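Local atomic coordinates of 4-oxalocrotonate decarboxylase NahK (Pseudomonas putida, PDB entry 5D2K), a protein that catalyses the metal-assisted decarboxylation of 4-oxalocrotonate (2-oxohex-3-enedioate) to 2-oxopent-4-enoate, releasing carbon dioxide, in the degradation of naphthalene. Residues E41-F44 with A45-Y48; L72-W75 with A76-A79; H230-A233 with G234-I237; P247-P250 with G251-I254. The protein carries 1 engineered substitution. All coordinates share one frame; numbering follows the deposited sequence.

Contact 1: E41-F44 with A45-Y48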
ATOM      1  N   GLU A  41      13.210  -1.272  21.460  1.00 20.47           N
ATOM      2  CA  GLU A  41      12.707  -2.625  21.697  1.00 19.95           C
ATOM      3  C   GLU A  41      11.348  -2.877  21.055  1.00 22.01           C
ATOM      4  O   GLU A  41      10.796  -3.966  21.173  1.00 20.00           O
ATOM      5  CB  GLU A  41      12.611  -2.902  23.197  1.00 24.42           C
ATOM      6  CG  GLU A  41      13.915  -2.655  23.955  1.00 28.20           C
ATOM      7  CD  GLU A  41      15.074  -3.433  23.373  1.00 39.20           C
ATOM      8  OE1 GLU A  41      14.926  -4.659  23.181  1.00 44.52           O
ATOM      9  OE2 GLU A  41      16.130  -2.818  23.101  1.00 44.85           O
ATOM     10  N   MET A  42      10.818  -1.865  20.381  1.00 18.39           N
ATOM     11  CA  MET A  42       9.524  -1.968  19.715  1.00 18.06           C
ATOM     12  C   MET A  42       9.445  -3.190  18.808  1.00 14.24           C
ATOM     13  O   MET A  42      10.372  -3.467  18.042  1.00 18.77           O
ATOM     14  CB  MET A  42       9.280  -0.694  18.909  1.00 19.28           C
ATOM     15  CG  MET A  42       7.867  -0.456  18.516  1.00 20.56           C
ATOM     16  SD  MET A  42       7.725   1.278  18.033  1.00 25.95           S
ATOM     17  CE  MET A  42       6.216   1.177  17.082  1.00 21.56           C
ATOM     18  N   THR A  43       8.337  -3.922  18.910  1.00 15.30           N
ATOM     19  CA  THR A  43       8.129  -5.133  18.120  1.00 16.91           C
ATOM     20  C   THR A  43       7.159  -4.895  16.973  1.00 17.46           C
ATOM     21  O   THR A  43       6.519  -3.849  16.905  1.00 15.23           O
ATOM     22  CB  THR A  43       7.563  -6.266  18.966  1.00 16.11           C
ATOM     23  OG1 THR A  43       6.240  -5.922  19.401  1.00 15.68           O
ATOM     24  CG2 THR A  43       8.456  -6.519  20.185  1.00 18.93           C
ATOM     25  N   PHE A  44       7.020  -5.883  16.096  1.00 15.38           N
ATOM     26  CA  PHE A  44       6.022  -5.772  15.036  1.00 15.62           C
ATOM     27  C   PHE A  44       4.609  -5.691  15.617  1.00 14.97           C
ATOM     28  O   PHE A  44       3.759  -4.955  15.098  1.00 13.02           O
ATOM     29  CB  PHE A  44       6.127  -6.946  14.060  1.00 17.26           C
ATOM     30  CG  PHE A  44       7.146  -6.742  12.975  1.00 20.03           C
ATOM     31  CD1 PHE A  44       6.905  -5.851  11.939  1.00 19.66           C
ATOM     32  CD2 PHE A  44       8.342  -7.446  12.981  1.00 22.44           C
ATOM     33  CE1 PHE A  44       7.837  -5.657  10.937  1.00 23.78           C
ATOM     34  CE2 PHE A  44       9.281  -7.255  11.981  1.00 23.41           C
ATOM     35  CZ  PHE A  44       9.028  -6.358  10.954  1.00 23.34           C
ATOM     36  N   ALA A  45       4.334  -6.440  16.685  1.00 15.28           N
ATOM     37  CA  ALA A  45       3.023  -6.362  17.314  1.00 14.65           C
ATOM     38  C   ALA A  45       2.770  -4.954  17.874  1.00 12.29           C
ATOM     39  O   ALA A  45       1.668  -4.423  17.722  1.00 14.06           O
ATOM     40  CB  ALA A  45       2.881  -7.423  18.410  1.00 18.18           C
ATOM     41  N   ASP A  46       3.786  -4.349  18.498  1.00 12.60           N
ATOM     42  CA  ASP A  46       3.720  -2.936  18.914  1.00 13.77           C
ATOM     43  C   ASP A  46       3.370  -2.024  17.736  1.00 12.19           C
ATOM     44  O   ASP A  46       2.493  -1.165  17.826  1.00 11.08           O
ATOM     45  CB  ASP A  46       5.055  -2.456  19.497  1.00 12.05           C
ATOM     46  CG  ASP A  46       5.358  -3.007  20.880  1.00 16.39           C
ATOM     47  OD1 ASP A  46       4.440  -3.167  21.712  1.00 16.83           O
ATOM     48  OD2 ASP A  46       6.558  -3.244  21.129  1.00 16.14           O
ATOM     49  N   ALA A  47       4.089  -2.208  16.635  1.00 12.40           N
ATOM     50  CA  ALA A  47       3.941  -1.346  15.471  1.00 11.26           C
ATOM     51  C   ALA A  47       2.559  -1.500  14.844  1.00 11.29           C
ATOM     52  O   ALA A  47       1.947  -0.510  14.434  1.00 11.39           O
ATOM     53  CB  ALA A  47       5.032  -1.653  14.453  1.00 10.81           C
ATOM     54  N   TYR A  48       2.051  -2.729  14.778  1.00 11.41           N
ATOM     55  CA  TYR A  48       0.714  -2.899  14.223  1.00 10.90           C
ATOM     56  C   TYR A  48      -0.346  -2.346  15.186  1.00 12.49           C
ATOM     57  O   TYR A  48      -1.370  -1.835  14.733  1.00 10.35           O
ATOM     58  CB  TYR A  48       0.437  -4.368  13.869  1.00  9.97           C
ATOM     59  CG  TYR A  48       0.954  -4.748  12.484  1.00 11.53           C
ATOM     60  CD1 TYR A  48       0.362  -4.228  11.326  1.00  9.27           C
ATOM     61  CD2 TYR A  48       2.042  -5.601  12.331  1.00 11.02           C
ATOM     62  CE1 TYR A  48       0.836  -4.567  10.055  1.00 10.06           C
ATOM     63  CE2 TYR A  48       2.520  -5.948  11.065  1.00 13.07           C
ATOM     64  CZ  TYR A  48       1.911  -5.425   9.935  1.00 12.25           C
ATOM     65  OH  TYR A  48       2.383  -5.749   8.677  1.00 12.39           O
TER

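Contact 2: L72-W75 with A76-A79. With OOG (2-oxoadipic acid), chain D.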
ATOM      1  N   LEU A  72       6.139  -4.319   0.168  1.00 17.61           N
ATOM      2  CA  LEU A  72       7.382  -5.080   0.167  1.00 19.21           C
ATOM      3  C   LEU A  72       7.108  -6.532  -0.206  1.00 16.63           C
ATOM      4  O   LEU A  72       7.461  -7.463   0.516  1.00 16.16           O
ATOM      5  CB  LEU A  72       8.075  -4.978   1.523  1.00 19.65           C
ATOM      6  CG  LEU A  72       8.191  -3.520   1.992  1.00 24.29           C
ATOM      7  CD1 LEU A  72       8.920  -3.432   3.311  1.00 23.64           C
ATOM      8  CD2 LEU A  72       8.859  -2.631   0.927  1.00 23.99           C
ATOM      9  N   THR A  73       6.475  -6.704  -1.354  1.00 15.33           N
ATOM     10  CA  THR A  73       6.089  -8.021  -1.835  1.00 12.10           C
ATOM     11  C   THR A  73       6.884  -8.413  -3.074  1.00 14.98           C
ATOM     12  O   THR A  73       6.824  -9.548  -3.524  1.00 16.74           O
ATOM     13  CB  THR A  73       4.580  -8.086  -2.173  1.00 16.47           C
ATOM     14  OG1 THR A  73       4.251  -7.079  -3.141  1.00 24.05           O
ATOM     15  CG2 THR A  73       3.744  -7.871  -0.924  1.00 18.75           C
ATOM     16  N   SER A  74       7.609  -7.459  -3.638  1.00 21.12           N
ATOM     17  CA  SER A  74       8.382  -7.708  -4.854  0.65 20.39           C
ATOM     18  C   SER A  74       9.868  -7.563  -4.578  1.00 21.05           C
ATOM     19  O   SER A  74      10.271  -6.816  -3.687  1.00 23.41           O
ATOM     20  CB  SER A  74       7.959  -6.759  -5.985  0.65 21.11           C
ATOM     21  OG  SER A  74       8.382  -5.425  -5.740  0.65 12.76           O
ATOM     22  N   TRP A  75      10.679  -8.279  -5.348  1.00 19.64           N
ATOM     23  CA  TRP A  75      12.121  -8.191  -5.193  1.00 21.37           C
ATOM     24  C   TRP A  75      12.565  -6.740  -5.349  1.00 24.66           C
ATOM     25  O   TRP A  75      13.382  -6.239  -4.572  1.00 22.50           O
ATOM     26  CB  TRP A  75      12.827  -9.086  -6.216  1.00 22.74           C
ATOM     27  CG  TRP A  75      14.311  -9.130  -6.045  1.00 28.51           C
ATOM     28  CD1 TRP A  75      15.028 -10.030  -5.307  1.00 36.36           C
ATOM     29  CD2 TRP A  75      15.266  -8.231  -6.621  1.00 31.59           C
ATOM     30  NE1 TRP A  75      16.372  -9.746  -5.389  1.00 41.13           N
ATOM     31  CE2 TRP A  75      16.544  -8.645  -6.189  1.00 32.98           C
ATOM     32  CE3 TRP A  75      15.165  -7.115  -7.459  1.00 26.43           C
ATOM     33  CZ2 TRP A  75      17.709  -7.982  -6.566  1.00 32.98           C
ATOM     34  CZ3 TRP A  75      16.322  -6.456  -7.826  1.00 28.92           C
ATOM     35  CH2 TRP A  75      17.577  -6.894  -7.384  1.00 36.16           C
ATOM     36  N   ALA A  76      11.999  -6.067  -6.349  1.00 20.01           N
ATOM     37  CA  ALA A  76      12.374  -4.694  -6.665  1.00 22.70           C
ATOM     38  C   ALA A  76      12.125  -3.764  -5.481  1.00 21.43           C
ATOM     39  O   ALA A  76      12.983  -2.956  -5.133  1.00 23.00           O
ATOM     40  CB  ALA A  76      11.615  -4.207  -7.902  1.00 20.59           C
ATOM     41  N   LYS A  77      10.958  -3.887  -4.857  1.00 19.27           N
ATOM     42  CA  LYS A  77      10.625  -3.038  -3.715  1.00 17.98           C
ATOM     43  C   LYS A  77      11.411  -3.419  -2.464  1.00 22.86           C
ATOM     44  O   LYS A  77      11.824  -2.550  -1.696  1.00 25.45           O
ATOM     45  CB  LYS A  77       9.123  -3.089  -3.429  1.00 20.90           C
ATOM     46  CG  LYS A  77       8.319  -2.154  -4.323  1.00 19.52           C
ATOM     47  CD  LYS A  77       8.684  -0.710  -4.037  1.00 24.46           C
ATOM     48  CE  LYS A  77       8.578  -0.427  -2.540  1.00 28.52           C
ATOM     49  NZ  LYS A  77       8.398   1.013  -2.275  1.00 30.29           N
ATOM     50  N   MET A  78      11.618  -4.716  -2.261  1.00 24.46           N
ATOM     51  CA  MET A  78      12.467  -5.186  -1.168  1.00 24.57           C
ATOM     52  C   MET A  78      13.877  -4.623  -1.292  1.00 27.47           C
ATOM     53  O   MET A  78      14.450  -4.139  -0.311  1.00 31.62           O
ATOM     54  CB  MET A  78      12.520  -6.713  -1.140  1.00 21.44           C
ATOM     55  CG  MET A  78      11.244  -7.356  -0.632  1.00 26.94           C
ATOM     56  SD  MET A  78      11.351  -9.155  -0.640  1.00 25.85           S
ATOM     57  CE  MET A  78       9.689  -9.610  -0.159  1.00 26.67           C
ATOM     58  N   ALA A  79      14.427  -4.687  -2.502  1.00 20.41           N
ATOM     59  CA  ALA A  79      15.779  -4.201  -2.766  1.00 25.24           C
ATOM     60  C   ALA A  79      15.886  -2.694  -2.551  1.00 36.13           C
ATOM     61  O   ALA A  79      16.825  -2.209  -1.915  1.00 30.42           O
ATOM     62  CB  ALA A  79      16.207  -4.564  -4.184  1.00 22.99           C
TER
HETATM   63  C2  OOG D 302       6.617   1.027   2.088  1.00 22.99           C
HETATM   64  C3  OOG D 302       5.433   0.827   1.158  1.00 26.41           C
HETATM   65  C4  OOG D 302       5.572  -0.465   0.379  1.00 22.44           C
HETATM   66  C6  OOG D 302       4.763  -1.525  -1.862  1.00 17.49           C
HETATM   67  O4  OOG D 302       3.901  -1.602  -2.767  1.00 16.59           O
HETATM   68  O3  OOG D 302       5.811  -2.218  -1.911  1.00 20.41           O
HETATM   69  C5  OOG D 302       4.534  -0.572  -0.715  1.00 16.99           C
HETATM   70  C1  OOG D 302       7.649   1.922   1.431  1.00 30.42           C
HETATM   71  O1  OOG D 302       7.939   3.048   1.931  1.00 26.12           O
HETATM   72  O2  OOG D 302       8.224   1.530   0.382  1.00 31.38           O
HETATM   73  O5  OOG D 302       3.511   0.079  -0.717  1.00 13.72           O

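Contact 3: H230-A233 with G234-I237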
ATOM      1  N   HIS A 230      -9.681 -10.497   9.578  1.00 12.45           N
ATOM      2  CA  HIS A 230      -9.759 -11.156   8.274  1.00 10.96           C
ATOM      3  C   HIS A 230     -10.087 -10.147   7.176  1.00 10.90           C
ATOM      4  O   HIS A 230     -10.186  -8.943   7.434  1.00 11.77           O
ATOM      5  CB  HIS A 230     -10.799 -12.285   8.290  1.00 14.14           C
ATOM      6  CG  HIS A 230     -12.215 -11.807   8.367  1.00 15.67           C
ATOM      7  ND1 HIS A 230     -12.807 -11.434   9.557  1.00 17.35           N
ATOM      8  CD2 HIS A 230     -13.155 -11.639   7.407  1.00 14.89           C
ATOM      9  CE1 HIS A 230     -14.054 -11.063   9.322  1.00 22.95           C
ATOM     10  NE2 HIS A 230     -14.291 -11.175   8.027  1.00 18.68           N
ATOM     11  N   ILE A 231     -10.229 -10.634   5.946  1.00 11.00           N
ATOM     12  CA  ILE A 231     -10.611  -9.771   4.840  1.00 10.92           C
ATOM     13  C   ILE A 231     -12.094  -9.914   4.551  1.00 11.34           C
ATOM     14  O   ILE A 231     -12.521 -10.934   4.022  1.00 10.83           O
ATOM     15  CB  ILE A 231      -9.831 -10.112   3.554  1.00  9.39           C
ATOM     16  CG1 ILE A 231      -8.331 -10.256   3.836  1.00 11.59           C
ATOM     17  CG2 ILE A 231     -10.083  -9.053   2.481  1.00 10.22           C
ATOM     18  CD1 ILE A 231      -7.544 -10.751   2.611  1.00 10.37           C
ATOM     19  N   PRO A 232     -12.900  -8.906   4.905  1.00 10.94           N
ATOM     20  CA  PRO A 232     -14.332  -9.016   4.594  1.00 10.61           C
ATOM     21  C   PRO A 232     -14.616  -9.030   3.090  1.00 12.15           C
ATOM     22  O   PRO A 232     -13.823  -8.521   2.290  1.00 12.39           O
ATOM     23  CB  PRO A 232     -14.930  -7.760   5.253  1.00 15.86           C
ATOM     24  CG  PRO A 232     -13.916  -7.347   6.285  1.00 16.11           C
ATOM     25  CD  PRO A 232     -12.589  -7.688   5.677  1.00 11.55           C
ATOM     26  N   ALA A 233     -15.734  -9.631   2.699  1.00 12.66           N
ATOM     27  CA  ALA A 233     -16.197  -9.507   1.321  1.00 10.52           C
ATOM     28  C   ALA A 233     -16.312  -8.040   0.955  1.00 12.26           C
ATOM     29  O   ALA A 233     -16.729  -7.216   1.778  1.00 13.02           O
ATOM     30  CB  ALA A 233     -17.539 -10.200   1.143  1.00 13.05           C
ATOM     31  N   GLY A 234     -15.936  -7.717  -0.277  1.00 11.12           N
ATOM     32  CA  GLY A 234     -16.076  -6.367  -0.790  1.00 14.35           C
ATOM     33  C   GLY A 234     -14.885  -5.473  -0.523  1.00 15.71           C
ATOM     34  O   GLY A 234     -14.978  -4.257  -0.673  1.00 17.23           O
ATOM     35  N   THR A 235     -13.761  -6.065  -0.129  1.00 13.17           N
ATOM     36  CA  THR A 235     -12.569  -5.293   0.185  1.00 11.61           C
ATOM     37  C   THR A 235     -11.694  -5.049  -1.045  1.00 10.45           C
ATOM     38  O   THR A 235     -11.417  -5.963  -1.820  1.00 10.83           O
ATOM     39  CB  THR A 235     -11.728  -5.990   1.279  1.00 12.35           C
ATOM     40  OG1 THR A 235     -12.549  -6.197   2.443  1.00 13.22           O
ATOM     41  CG2 THR A 235     -10.499  -5.152   1.670  1.00 12.51           C
ATOM     42  N   PHE A 236     -11.264  -3.800  -1.190  1.00 10.50           N
ATOM     43  CA  PHE A 236     -10.291  -3.390  -2.206  1.00  8.62           C
ATOM     44  C   PHE A 236      -8.894  -3.630  -1.648  1.00  8.37           C
ATOM     45  O   PHE A 236      -8.578  -3.171  -0.555  1.00 10.91           O
ATOM     46  CB  PHE A 236     -10.527  -1.915  -2.562  1.00 10.05           C
ATOM     47  CG  PHE A 236      -9.500  -1.293  -3.480  1.00 10.24           C
ATOM     48  CD1 PHE A 236      -9.615  -1.405  -4.854  1.00 11.38           C
ATOM     49  CD2 PHE A 236      -8.491  -0.501  -2.968  1.00 14.03           C
ATOM     50  CE1 PHE A 236      -8.702  -0.776  -5.696  1.00 13.54           C
ATOM     51  CE2 PHE A 236      -7.576   0.127  -3.807  1.00 13.67           C
ATOM     52  CZ  PHE A 236      -7.683  -0.021  -5.170  1.00 13.18           C
ATOM     53  N   ILE A 237      -8.072  -4.378  -2.391  1.00  7.75           N
ATOM     54  CA  ILE A 237      -6.711  -4.722  -1.961  1.00  8.77           C
ATOM     55  C   ILE A 237      -5.671  -4.355  -3.008  1.00  9.58           C
ATOM     56  O   ILE A 237      -5.711  -4.863  -4.129  1.00 10.10           O
ATOM     57  CB  ILE A 237      -6.563  -6.239  -1.670  1.00  8.49           C
ATOM     58  CG1 ILE A 237      -7.652  -6.732  -0.719  1.00  8.68           C
ATOM     59  CG2 ILE A 237      -5.159  -6.557  -1.132  1.00 12.32           C
ATOM     60  CD1 ILE A 237      -7.660  -8.251  -0.596  1.00 11.07           C
TER

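Contact 4: P247-P250 with G251-I254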
ATOM      1  N   PRO A 247      10.288   8.877  -7.820  1.00 11.93           N
ATOM      2  CA  PRO A 247       9.897  10.163  -7.228  1.00 11.62           C
ATOM      3  C   PRO A 247       9.050  11.029  -8.181  1.00 12.46           C
ATOM      4  O   PRO A 247       9.201  10.971  -9.412  1.00 13.05           O
ATOM      5  CB  PRO A 247      11.242  10.833  -6.913  1.00 15.13           C
ATOM      6  CG  PRO A 247      12.229  10.161  -7.795  1.00 22.52           C
ATOM      7  CD  PRO A 247      11.745   8.760  -8.017  1.00 14.95           C
ATOM      8  N   VAL A 248       8.116  11.781  -7.606  1.00 12.70           N
ATOM      9  CA  VAL A 248       7.300  12.717  -8.377  1.00  9.43           C
ATOM     10  C   VAL A 248       7.329  14.083  -7.702  1.00 13.32           C
ATOM     11  O   VAL A 248       7.560  14.191  -6.490  1.00 15.41           O
ATOM     12  CB  VAL A 248       5.837  12.238  -8.534  1.00 12.06           C
ATOM     13  CG1 VAL A 248       5.767  11.071  -9.524  1.00 14.98           C
ATOM     14  CG2 VAL A 248       5.241  11.873  -7.173  1.00 13.37           C
ATOM     15  N   ALA A 249       7.096  15.119  -8.500  1.00 14.28           N
ATOM     16  CA  ALA A 249       7.214  16.498  -8.043  1.00 14.24           C
ATOM     17  C   ALA A 249       6.280  17.391  -8.855  1.00 12.07           C
ATOM     18  O   ALA A 249       5.798  16.984  -9.919  1.00 14.32           O
ATOM     19  CB  ALA A 249       8.672  16.967  -8.168  1.00 15.81           C
ATOM     20  N   PRO A 250       6.005  18.615  -8.357  1.00 15.10           N
ATOM     21  CA  PRO A 250       5.116  19.506  -9.113  1.00 16.23           C
ATOM     22  C   PRO A 250       5.523  19.656 -10.572  1.00 14.38           C
ATOM     23  O   PRO A 250       6.712  19.824 -10.869  1.00 18.88           O
ATOM     24  CB  PRO A 250       5.251  20.838  -8.365  1.00 16.12           C
ATOM     25  CG  PRO A 250       5.519  20.427  -6.956  1.00 18.61           C
ATOM     26  CD  PRO A 250       6.415  19.215  -7.075  1.00 16.72           C
ATOM     27  N   GLY A 251       4.549  19.565 -11.467  1.00 15.93           N
ATOM     28  CA  GLY A 251       4.809  19.660 -12.893  1.00 16.60           C
ATOM     29  C   GLY A 251       4.902  18.321 -13.609  1.00 16.75           C
ATOM     30  O   GLY A 251       4.786  18.259 -14.836  1.00 17.79           O
ATOM     31  N   ASP A 252       5.125  17.247 -12.855  1.00 13.63           N
ATOM     32  CA  ASP A 252       5.236  15.919 -13.470  1.00 13.22           C
ATOM     33  C   ASP A 252       3.891  15.367 -13.947  1.00 14.28           C
ATOM     34  O   ASP A 252       2.846  15.624 -13.346  1.00 15.24           O
ATOM     35  CB  ASP A 252       5.850  14.903 -12.493  1.00 14.03           C
ATOM     36  CG  ASP A 252       7.316  15.152 -12.213  1.00 15.31           C
ATOM     37  OD1 ASP A 252       7.988  15.837 -13.022  1.00 16.82           O
ATOM     38  OD2 ASP A 252       7.807  14.653 -11.176  1.00 16.29           O
ATOM     39  N   ASN A 253       3.927  14.592 -15.022  1.00 12.67           N
ATOM     40  CA  ASN A 253       2.780  13.787 -15.411  1.00 12.83           C
ATOM     41  C   ASN A 253       3.232  12.345 -15.515  1.00 17.48           C
ATOM     42  O   ASN A 253       4.376  12.059 -15.861  1.00 19.62           O
ATOM     43  CB  ASN A 253       2.165  14.262 -16.723  1.00 18.01           C
ATOM     44  CG  ASN A 253       3.094  14.096 -17.889  1.00 28.56           C
ATOM     45  OD1 ASN A 253       3.112  13.046 -18.540  1.00 35.73           O
ATOM     46  ND2 ASN A 253       3.876  15.133 -18.172  1.00 28.91           N
ATOM     47  N   ILE A 254       2.344  11.430 -15.170  1.00 13.43           N
ATOM     48  CA  ILE A 254       2.671  10.020 -15.285  1.00 14.15           C
ATOM     49  C   ILE A 254       1.570   9.274 -16.016  1.00 14.58           C
ATOM     50  O   ILE A 254       0.397   9.667 -15.990  1.00 15.93           O
ATOM     51  CB  ILE A 254       2.942   9.385 -13.886  1.00 14.12           C
ATOM     52  CG1 ILE A 254       1.689   9.389 -12.999  1.00 17.04           C
ATOM     53  CG2 ILE A 254       4.102  10.095 -13.185  1.00 14.79           C
ATOM     54  CD1 ILE A 254       0.966   8.060 -12.952  1.00 18.24           C
TER
HETATM   55  O   HOH W   1       8.481  18.504 -12.651  1.00 31.32           O

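Contact 1: E41-F44 with A45-Y48
Asp46 OD2 is gripped by two groups, the first being the backbone Thr43 N, which reaches it at 2.9 Å. Thr43 N comes to the anti side of the carboxylate, 23° out of its plane. The second is the hydroxyl of Thr9, and with the other oxygen, Asp46 OD1, hydrogen-bonded to the backbone N of Leu10, the carboxylate has little freedom to rotate. In return, Thr43 OG1 accepts Asp46 N at 3.1 Å along a nearly straight line (171°). Its torsion places it there: with chi1 at 66° the hydroxyl stands between its own backbone N and carbonyl carbon, facing the first turn. These reciprocal bonds make a capping box at the start of helix 44-60, with Thr43 as N-cap. Thr43 OG1 is also hydrogen-bonded to the backbone O of Asn7, and thus both side chains of the box fasten the N-terminal segment of the chain to that helix end. Regular helical bonds follow, Ala47 N to Thr43 O at 2.9 Å and Tyr48 N to Phe44 O at 2.8 Å. One turn apart, the rings of Phe44 and Tyr48 touch loosely, CD1 to CE2 at 4.5 Å. Met42, extended beyond CG, runs alongside Asp46 to Ala47: its CG lies 3.6 Å from Asp46 CB, and its CE reaches Ala47 CB at 4.0 Å. Met42 and Ala47 also touch helix 160-165, through Ile161 and Val164.

Contact 2: L72-W75 with A76-A79
The Trp75 indole carries Ala79 CB over one face of its six-membered ring, a CH-pi contact with the methyl 4.1 Å from the ring centroid and 10° off the ring normal. Ala79 CB sits toward the rim, near CZ3 and CH2. With CG anti to the backbone N (chi1 -175°), the ring is carried forward along the helix, over this methyl, while Ala76 N lies obliquely near CE3. The turn itself is closed by Met78 N bonding to Ser74 O and by Ala79 N bonding to Trp75 O at 2.8 Å. Ser74 is the N-cap of helix 75-81: in one of its two conformers, its OG accepts Lys77 N at 3.1 Å and is also hydrogen-bonded to the backbone O of Gly241. That cap lies beside the pocket that holds 2-oxoadipic acid, which is bound from both segments. Leu72 N donates to ligand O3 at 3.0 Å, nearly straight at 167°. Lys77, bent at chi2 and chi3, folds its chain past O3, with CE 3.4 Å from that atom, and brings NZ within 2.7 Å of O2 at the other end of the ligand. A salt bridge from Lys77 NZ to Glu114, a magnesium ligand, links the same ammonium group to the metal site. Met78, extended beyond CG, reaches back to the loop; its CE rests 3.2 Å from Leu72 O, a buried carbonyl with no hydrogen-bond partner in the model.

Contact 3: H230-A233 with G234-I237
Thr235 CB stands 3.4 Å from Pro232 O and 3.7 Å from Ile231 CG2, so its side chain fills the inner side of the turn that its own backbone completes. From CB the two branches part. Thr235 OG1, anti to its carbonyl carbon at chi1 -57°, turns back across the turn and donates to Pro232 O at 2.7 Å; the hydroxyl lies well off the carbonyl plane, tilted by 33°, and also touches Pro232 CD. Thr235 CG2 instead meets Ile231 CG2 at 4.0 Å, the two side chains crossing at about a right angle. The backbone between them is a type II beta turn from Pro232 to Thr235, whose own bond, Thr235 N to Pro232 O, is weak: 3.4 Å long and bent to 126°. The shorter hydroxyl bond to the same oxygen therefore reinforces the closure. Gly234, at a positive phi, occupies the corner where a CB would clash with Ala233 O. Behind the threonine, Ile231 CG2 continues onto Ile237 CD1 at 4.0 Å, again with the side chains nearly perpendicular, joining the approach to the turn with the strand that leaves it. Thr121 OG1 hydrogen-bonds to Thr235 N from the end of strand 112-121. Ile231 and Ile237 both lie against Leu220 of helix 213-225, and strand 236-238 runs in the sheet between strand 65-71, its parallel neighbour, and strand 112-121, its antiparallel one.

Contact 4: P247-P250 with G251-I254
A type II beta turn, Ala249 to Asp252, leads the chain from strand 246-247 into strand 253-258 and so passes from the eight-stranded sheet to the five-stranded one. Asp252 N closes it on Ala249 O at 3.0 Å. Gly251 holds the corner at a positive phi, where a CB would run into Pro250 O. The Asp252 side chain adds a second bond across the turn: CG lies beside the backbone N, anti to the carbonyl carbon (chi1 -70°), which brings OD2 to Ala249 N at 2.8 Å. That donor comes from above the carboxylate plane, 43° out of it. Asn197 donates through ND2 to Asp252 OD1, while Lys196 NZ, hydrogen-bonded to Pro247 O, makes a long, weak ion pair with OD2. On the inner side, Val248 CG1 meets Ile254 CG2 at 4.1 Å, the side chains crossing at a slant; both residues pack on Ile113 of strand 112-121 and Phe268 of strand 263-268. One water bridges the turn, donating to Pro250 O at 2.8 Å and to Asp252 OD1 at 2.7 Å.

Overall arrangement
From the N terminus the four contacts follow in series; each is a short local closure, and none encloses or crosses another. Contact 1 starts helix 44-60 and ties it to the N-terminal segment. Contact 2 turns the chain from strand 65-71 into helix 75-81 beside the bound 2-oxoadipic acid, its nearest atoms about 8 Å from contact 1. Much later, contact 3 closes the turn between helix 213-225 and strand 236-238, which lies in the same sheet as strand 65-71. Contact 4 joins that sheet to the five-stranded one. Contacts 3 and 4, centres 31 Å apart, lie on opposite sides of the chain's centre, as do contacts 1 and 4.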